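Local structure of vacuolar aminopeptidase 1 (5JGF) at residues A72-K77 and I272-Y277; G58-T63 and V281-S286. The protein removes amino acids, preferably neutral or hydrophobic ones, from the N-terminus of peptides and proteins as a dodecameric zinc aminopeptidase of the yeast vacuole. All coordinates share one frame; numbering follows the deposited sequence.

Overall arrangement
Both contacts belong to one corner of the large mixed sheet. After two helices and the short edge strand 42-43, the chain runs through strand 58-65, turns, and returns antiparallel beside it as strand 69-76. Almost two hundred residues later helix 261-278 passes over the second of these strands and closes a loop at contact 1. The loop that follows the helix then meets strand 58-65 in contact 2, so contact 1 nests inside the longer excursion closed by contact 2. The two centres lie about 7 Å apart, and a probable hydrogen bond from Lys-77 N to Thr-283 O, 2.7 Å, joins them; the chain then re-enters the sheet as strand 289-295, beside 69-76.

Contact 1: A72-K77 and I272-Y277; sequences AFILGK and IALICY
Ala-72 opens the contact by presenting its CB to one methyl of Leu-274, CD2, at 3.8 Å. Two residues on, Ile-74 points from the same face of the strand and reaches farther. With its CG1 beside the backbone N and anti to the carbonyl carbon (chi1 -52°), and the chain then extended to CD1, that terminal methyl arrives between two helix residues. Ile-74 CD1 lies 3.8 Å from Leu-274 CD1, and the two methyls of the leucine are thus shared out between Ala-72 and Ile-74. The same Ile-74 CD1 meets the Tyr-277 ring at its edge, near the ring plane, 4.0 Å from the Tyr-277 CD1 atom. Leu-274 and Tyr-277, three residues apart, stand on one side of the helix, and all four touching residues are buried. Phe-460 of helix 448-468 also packs against Leu-274 and Tyr-277, while Ala-72 and Ile-74 are hydrogen-bonded through their backbones to strand 289-295. The axes of strand 72-76 and helix 272-277 come within 10.3 Å at an angle of 29°, a roughly parallel layering of helix on sheet characteristic of the alpha/beta zinc exopeptidase fold.

Contact 2: G58-T63 and V281-S286; sequences GGKFYT and VNTEES
Thr-283 sets its side chain against the bare backbone of Gly-59, and Lys-60 reaches past it toward the carbonyl of Val-281. The threonine turns its methyl to the strand: Thr-283 CG2 lies 3.6 Å from Gly-59 CA and 3.8 Å from Gly-59 C. Thr-283 OG1, between the backbone N and the carbonyl carbon (chi1 49°), stays slightly farther from the same glycine, 3.9 Å from Gly-59 CA. Thr-283 CA lies 5.4 Å from Gly-59 CA, so the threonine side chain rests on the strand backbone itself. Gly-59 has a positive phi (141°), a conformation open to glycine.

Lys-60 leaves the strand with CG beside its backbone N and continues extended to the ammonium group. Lys-60 CG passes the Thr-283 methyl CG2 at a looser 4.3 Å, and Lys-60 NZ ends 3.6 Å from Val-281 O, a long approach that may add a weak electrostatic attraction. That ammonium is hydrogen-bonded to Ala-278 O, at the end of helix 261-278, where the positive charge would be expected to suit the helix dipole. Ile-74 of the adjoining strand touches both Lys-60 and Thr-283 and so links this surface contact to the buried layer. Within the loop, the carbonyl O of Asn-282 receives both Glu-285 N and Ser-286 N, each at 3.0 Å, which closes a tight turn ahead of strand 289-295. The arrangement is that of an alpha-to-beta connection in a layered alpha/beta fold, with Thr-283 laid on the Gly-59 backbone of strand 58-65.

Contact 1: A72-K77 and I272-Y277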
loop_
_atom_site.group_PDB
_atom_site.type_symbol
_atom_site.label_atom_id
_atom_site.label_comp_id
_atom_site.label_asym_id
_atom_site.label_seq_id
_atom_site.Cartn_x
_atom_site.Cartn_y
_atom_site.Cartn_z
ATOM N N ALA D 72 -48.236 -7.958 -31.943
ATOM C CA ALA D 72 -49.025 -7.844 -33.163
ATOM C C ALA D 72 -48.839 -9.160 -33.891
ATOM O O ALA D 72 -47.722 -9.680 -33.963
ATOM C CB ALA D 72 -48.515 -6.695 -34.018
ATOM N N PHE D 73 -49.922 -9.717 -34.422
ATOM C CA PHE D 73 -49.802 -10.979 -35.124
ATOM C C PHE D 73 -50.762 -11.150 -36.291
ATOM O O PHE D 73 -51.812 -10.506 -36.362
ATOM C CB PHE D 73 -49.943 -12.147 -34.138
ATOM C CG PHE D 73 -51.220 -12.134 -33.333
ATOM C CD1 PHE D 73 -52.272 -12.989 -33.657
ATOM C CD2 PHE D 73 -51.354 -11.302 -32.223
ATOM C CE1 PHE D 73 -53.436 -13.021 -32.881
ATOM C CE2 PHE D 73 -52.513 -11.326 -31.443
ATOM C CZ PHE D 73 -53.555 -12.190 -31.773
ATOM N N ILE D 74 -50.359 -12.015 -37.214
ATOM C CA ILE D 74 -51.131 -12.325 -38.407
ATOM C C ILE D 74 -51.317 -13.837 -38.407
ATOM O O ILE D 74 -50.341 -14.588 -38.424
ATOM C CB ILE D 74 -50.371 -11.913 -39.679
ATOM C CG1 ILE D 74 -49.931 -10.450 -39.569
ATOM C CG2 ILE D 74 -51.259 -12.111 -40.907
ATOM C CD1 ILE D 74 -49.013 -10.001 -40.691
ATOM N N LEU D 75 -52.571 -14.275 -38.381
ATOM C CA LEU D 75 -52.891 -15.697 -38.356
ATOM C C LEU D 75 -53.641 -16.094 -39.623
ATOM O O LEU D 75 -54.713 -15.563 -39.910
ATOM C CB LEU D 75 -53.739 -16.004 -37.120
ATOM C CG LEU D 75 -54.263 -17.428 -36.896
ATOM C CD1 LEU D 75 -53.119 -18.433 -36.878
ATOM C CD2 LEU D 75 -55.027 -17.464 -35.584
ATOM N N GLY D 76 -53.071 -17.027 -40.376
ATOM C CA GLY D 76 -53.694 -17.461 -41.613
ATOM C C GLY D 76 -54.791 -18.490 -41.424
ATOM O O GLY D 76 -54.704 -19.356 -40.556
ATOM N N LYS D 77 -55.826 -18.394 -42.250
ATOM C CA LYS D 77 -56.951 -19.316 -42.182
ATOM C C LYS D 77 -56.498 -20.762 -42.331
ATOM O O LYS D 77 -57.083 -21.667 -41.738
ATOM C CB LYS D 77 -57.964 -18.986 -43.282
ATOM C CG LYS D 77 -59.119 -19.971 -43.384
ATOM C CD LYS D 77 -60.048 -19.601 -44.532
ATOM C CE LYS D 77 -61.143 -20.643 -44.716
ATOM N NZ LYS D 77 -61.986 -20.345 -45.912
ATOM N N ILE D 272 -42.222 -2.042 -38.820
ATOM C CA ILE D 272 -42.429 -1.526 -40.167
ATOM C C ILE D 272 -42.375 -2.692 -41.146
ATOM O O ILE D 272 -43.163 -2.764 -42.088
ATOM C CB ILE D 272 -41.360 -0.474 -40.539
ATOM C CG1 ILE D 272 -41.532 0.771 -39.663
ATOM C CG2 ILE D 272 -41.470 -0.100 -42.012
ATOM C CD1 ILE D 272 -42.884 1.448 -39.801
ATOM N N ALA D 273 -41.449 -3.617 -40.916
ATOM C CA ALA D 273 -41.327 -4.778 -41.785
ATOM C C ALA D 273 -42.616 -5.595 -41.732
ATOM O O ALA D 273 -43.113 -6.055 -42.763
ATOM C CB ALA D 273 -40.147 -5.635 -41.358
ATOM N N LEU D 274 -43.157 -5.774 -40.530
ATOM C CA LEU D 274 -44.391 -6.538 -40.360
ATOM C C LEU D 274 -45.545 -5.883 -41.121
ATOM O O LEU D 274 -46.323 -6.563 -41.790
ATOM C CB LEU D 274 -44.764 -6.641 -38.877
ATOM C CG LEU D 274 -46.072 -7.397 -38.608
ATOM C CD1 LEU D 274 -45.864 -8.871 -38.915
ATOM C CD2 LEU D 274 -46.512 -7.212 -37.164
ATOM N N ILE D 275 -45.651 -4.562 -41.007
ATOM C CA ILE D 275 -46.708 -3.815 -41.679
ATOM C C ILE D 275 -46.567 -3.892 -43.198
ATOM O O ILE D 275 -47.554 -4.108 -43.903
ATOM C CB ILE D 275 -46.723 -2.332 -41.208
ATOM C CG1 ILE D 275 -47.751 -2.158 -40.086
ATOM C CG2 ILE D 275 -47.069 -1.399 -42.362
ATOM C CD1 ILE D 275 -47.560 -3.089 -38.920
ATOM N N CYS D 276 -45.347 -3.718 -43.698
ATOM C CA CYS D 276 -45.100 -3.793 -45.135
ATOM C C CYS D 276 -45.456 -5.183 -45.635
ATOM O O CYS D 276 -46.037 -5.342 -46.707
ATOM C CB CYS D 276 -43.629 -3.512 -45.448
ATOM S SG CYS D 276 -43.129 -1.799 -45.200
ATOM N N TYR D 277 -45.094 -6.190 -44.848
ATOM C CA TYR D 277 -45.369 -7.577 -45.188
ATOM C C TYR D 277 -46.866 -7.866 -45.154
ATOM O O TYR D 277 -47.406 -8.517 -46.053
ATOM C CB TYR D 277 -44.622 -8.496 -44.213
ATOM C CG TYR D 277 -45.110 -9.927 -44.189
ATOM C CD1 TYR D 277 -45.923 -10.386 -43.153
ATOM C CD2 TYR D 277 -44.755 -10.827 -45.195
ATOM C CE1 TYR D 277 -46.370 -11.705 -43.117
ATOM C CE2 TYR D 277 -45.197 -12.145 -45.170
ATOM C CZ TYR D 277 -46.004 -12.577 -44.129
ATOM O OH TYR D 277 -46.447 -13.880 -44.103
#

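Contact 2: G58-T63 and V281-S286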
loop_
_atom_site.group_PDB
_atom_site.type_symbol
_atom_site.label_atom_id
_atom_site.label_comp_id
_atom_site.label_asym_id
_atom_site.label_seq_id
_atom_site.Cartn_x
_atom_site.Cartn_y
_atom_site.Cartn_z
ATOM N N GLY D 58 -58.995 -16.548 -39.302
ATOM C CA GLY D 58 -57.778 -15.958 -38.781
ATOM C C GLY D 58 -57.873 -14.456 -38.922
ATOM O O GLY D 58 -58.955 -13.887 -38.765
ATOM N N GLY D 59 -56.756 -13.803 -39.218
ATOM C CA GLY D 59 -56.792 -12.362 -39.376
ATOM C C GLY D 59 -55.585 -11.640 -38.813
ATOM O O GLY D 59 -54.574 -12.259 -38.478
ATOM N N LYS D 60 -55.699 -10.320 -38.719
ATOM C CA LYS D 60 -54.631 -9.474 -38.203
ATOM C C LYS D 60 -55.072 -8.856 -36.882
ATOM O O LYS D 60 -56.088 -8.158 -36.822
ATOM C CB LYS D 60 -54.308 -8.376 -39.219
ATOM C CG LYS D 60 -53.852 -8.925 -40.561
ATOM C CD LYS D 60 -53.740 -7.833 -41.610
ATOM C CE LYS D 60 -53.395 -8.420 -42.974
ATOM N NZ LYS D 60 -53.460 -7.383 -44.042
ATOM N N PHE D 61 -54.310 -9.117 -35.822
ATOM C CA PHE D 61 -54.649 -8.590 -34.506
ATOM C C PHE D 61 -53.426 -8.129 -33.723
ATOM O O PHE D 61 -52.284 -8.275 -34.157
ATOM C CB PHE D 61 -55.348 -9.659 -33.655
ATOM C CG PHE D 61 -56.354 -10.493 -34.403
ATOM C CD1 PHE D 61 -55.945 -11.556 -35.202
ATOM C CD2 PHE D 61 -57.713 -10.225 -34.292
ATOM C CE1 PHE D 61 -56.876 -12.339 -35.881
ATOM C CE2 PHE D 61 -58.652 -11.006 -34.969
ATOM C CZ PHE D 61 -58.231 -12.062 -35.762
ATOM N N TYR D 62 -53.692 -7.563 -32.554
ATOM C CA TYR D 62 -52.636 -7.144 -31.646
ATOM C C TYR D 62 -53.261 -6.913 -30.283
ATOM O O TYR D 62 -54.459 -6.646 -30.177
ATOM C CB TYR D 62 -51.916 -5.877 -32.136
ATOM C CG TYR D 62 -52.655 -4.567 -31.950
ATOM C CD1 TYR D 62 -53.598 -4.131 -32.883
ATOM C CD2 TYR D 62 -52.384 -3.744 -30.856
ATOM C CE1 TYR D 62 -54.243 -2.906 -32.733
ATOM C CE2 TYR D 62 -53.024 -2.520 -30.696
ATOM C CZ TYR D 62 -53.952 -2.106 -31.639
ATOM O OH TYR D 62 -54.575 -0.893 -31.487
ATOM N N THR D 63 -52.455 -7.058 -29.237
ATOM C CA THR D 63 -52.933 -6.838 -27.886
ATOM C C THR D 63 -51.841 -6.091 -27.135
ATOM O O THR D 63 -50.694 -6.031 -27.589
ATOM C CB THR D 63 -53.256 -8.169 -27.166
ATOM O OG1 THR D 63 -53.885 -7.889 -25.910
ATOM C CG2 THR D 63 -51.984 -8.985 -26.926
ATOM N N VAL D 281 -50.465 -9.705 -47.496
ATOM C CA VAL D 281 -50.906 -10.978 -46.956
ATOM C C VAL D 281 -52.417 -11.082 -46.877
ATOM O O VAL D 281 -53.073 -10.208 -46.308
ATOM C CB VAL D 281 -50.381 -11.214 -45.534
ATOM C CG1 VAL D 281 -51.015 -12.471 -44.957
ATOM C CG2 VAL D 281 -48.875 -11.348 -45.560
ATOM N N ASN D 282 -52.989 -12.134 -47.452
ATOM C CA ASN D 282 -54.429 -12.296 -47.321
ATOM C C ASN D 282 -54.586 -13.494 -46.405
ATOM O O ASN D 282 -54.221 -14.623 -46.747
ATOM C CB ASN D 282 -55.132 -12.528 -48.662
ATOM C CG ASN D 282 -56.639 -12.590 -48.502
ATOM O OD1 ASN D 282 -57.171 -13.569 -47.966
ATOM N ND2 ASN D 282 -57.335 -11.529 -48.921
ATOM N N THR D 283 -55.099 -13.220 -45.214
ATOM C CA THR D 283 -55.284 -14.242 -44.207
ATOM C C THR D 283 -56.203 -15.374 -44.639
ATOM O O THR D 283 -56.116 -16.476 -44.108
ATOM C CB THR D 283 -55.793 -13.608 -42.913
ATOM O OG1 THR D 283 -56.905 -12.752 -43.206
ATOM C CG2 THR D 283 -54.678 -12.768 -42.288
ATOM N N GLU D 284 -57.072 -15.120 -45.613
ATOM C CA GLU D 284 -57.988 -16.155 -46.097
ATOM C C GLU D 284 -57.232 -17.248 -46.849
ATOM O O GLU D 284 -57.671 -18.398 -46.903
ATOM C CB GLU D 284 -59.034 -15.537 -47.031
ATOM C CG GLU D 284 -59.832 -14.412 -46.403
ATOM C CD GLU D 284 -61.141 -14.886 -45.808
ATOM O OE1 GLU D 284 -62.072 -15.174 -46.590
ATOM O OE2 GLU D 284 -61.239 -14.976 -44.566
ATOM N N GLU D 285 -56.088 -16.878 -47.417
ATOM C CA GLU D 285 -55.266 -17.802 -48.196
ATOM C C GLU D 285 -54.014 -18.314 -47.477
ATOM O O GLU D 285 -53.589 -19.454 -47.680
ATOM C CB GLU D 285 -54.852 -17.116 -49.503
ATOM C CG GLU D 285 -55.989 -16.925 -50.502
ATOM C CD GLU D 285 -55.769 -15.743 -51.433
ATOM O OE1 GLU D 285 -56.388 -14.683 -51.200
ATOM O OE2 GLU D 285 -54.974 -15.868 -52.390
ATOM N N SER D 286 -53.437 -17.472 -46.630
ATOM C CA SER D 286 -52.210 -17.803 -45.907
ATOM C C SER D 286 -52.273 -18.967 -44.918
ATOM O O SER D 286 -53.301 -19.210 -44.284
ATOM C CB SER D 286 -51.708 -16.552 -45.174
ATOM O OG SER D 286 -50.520 -16.826 -44.456
#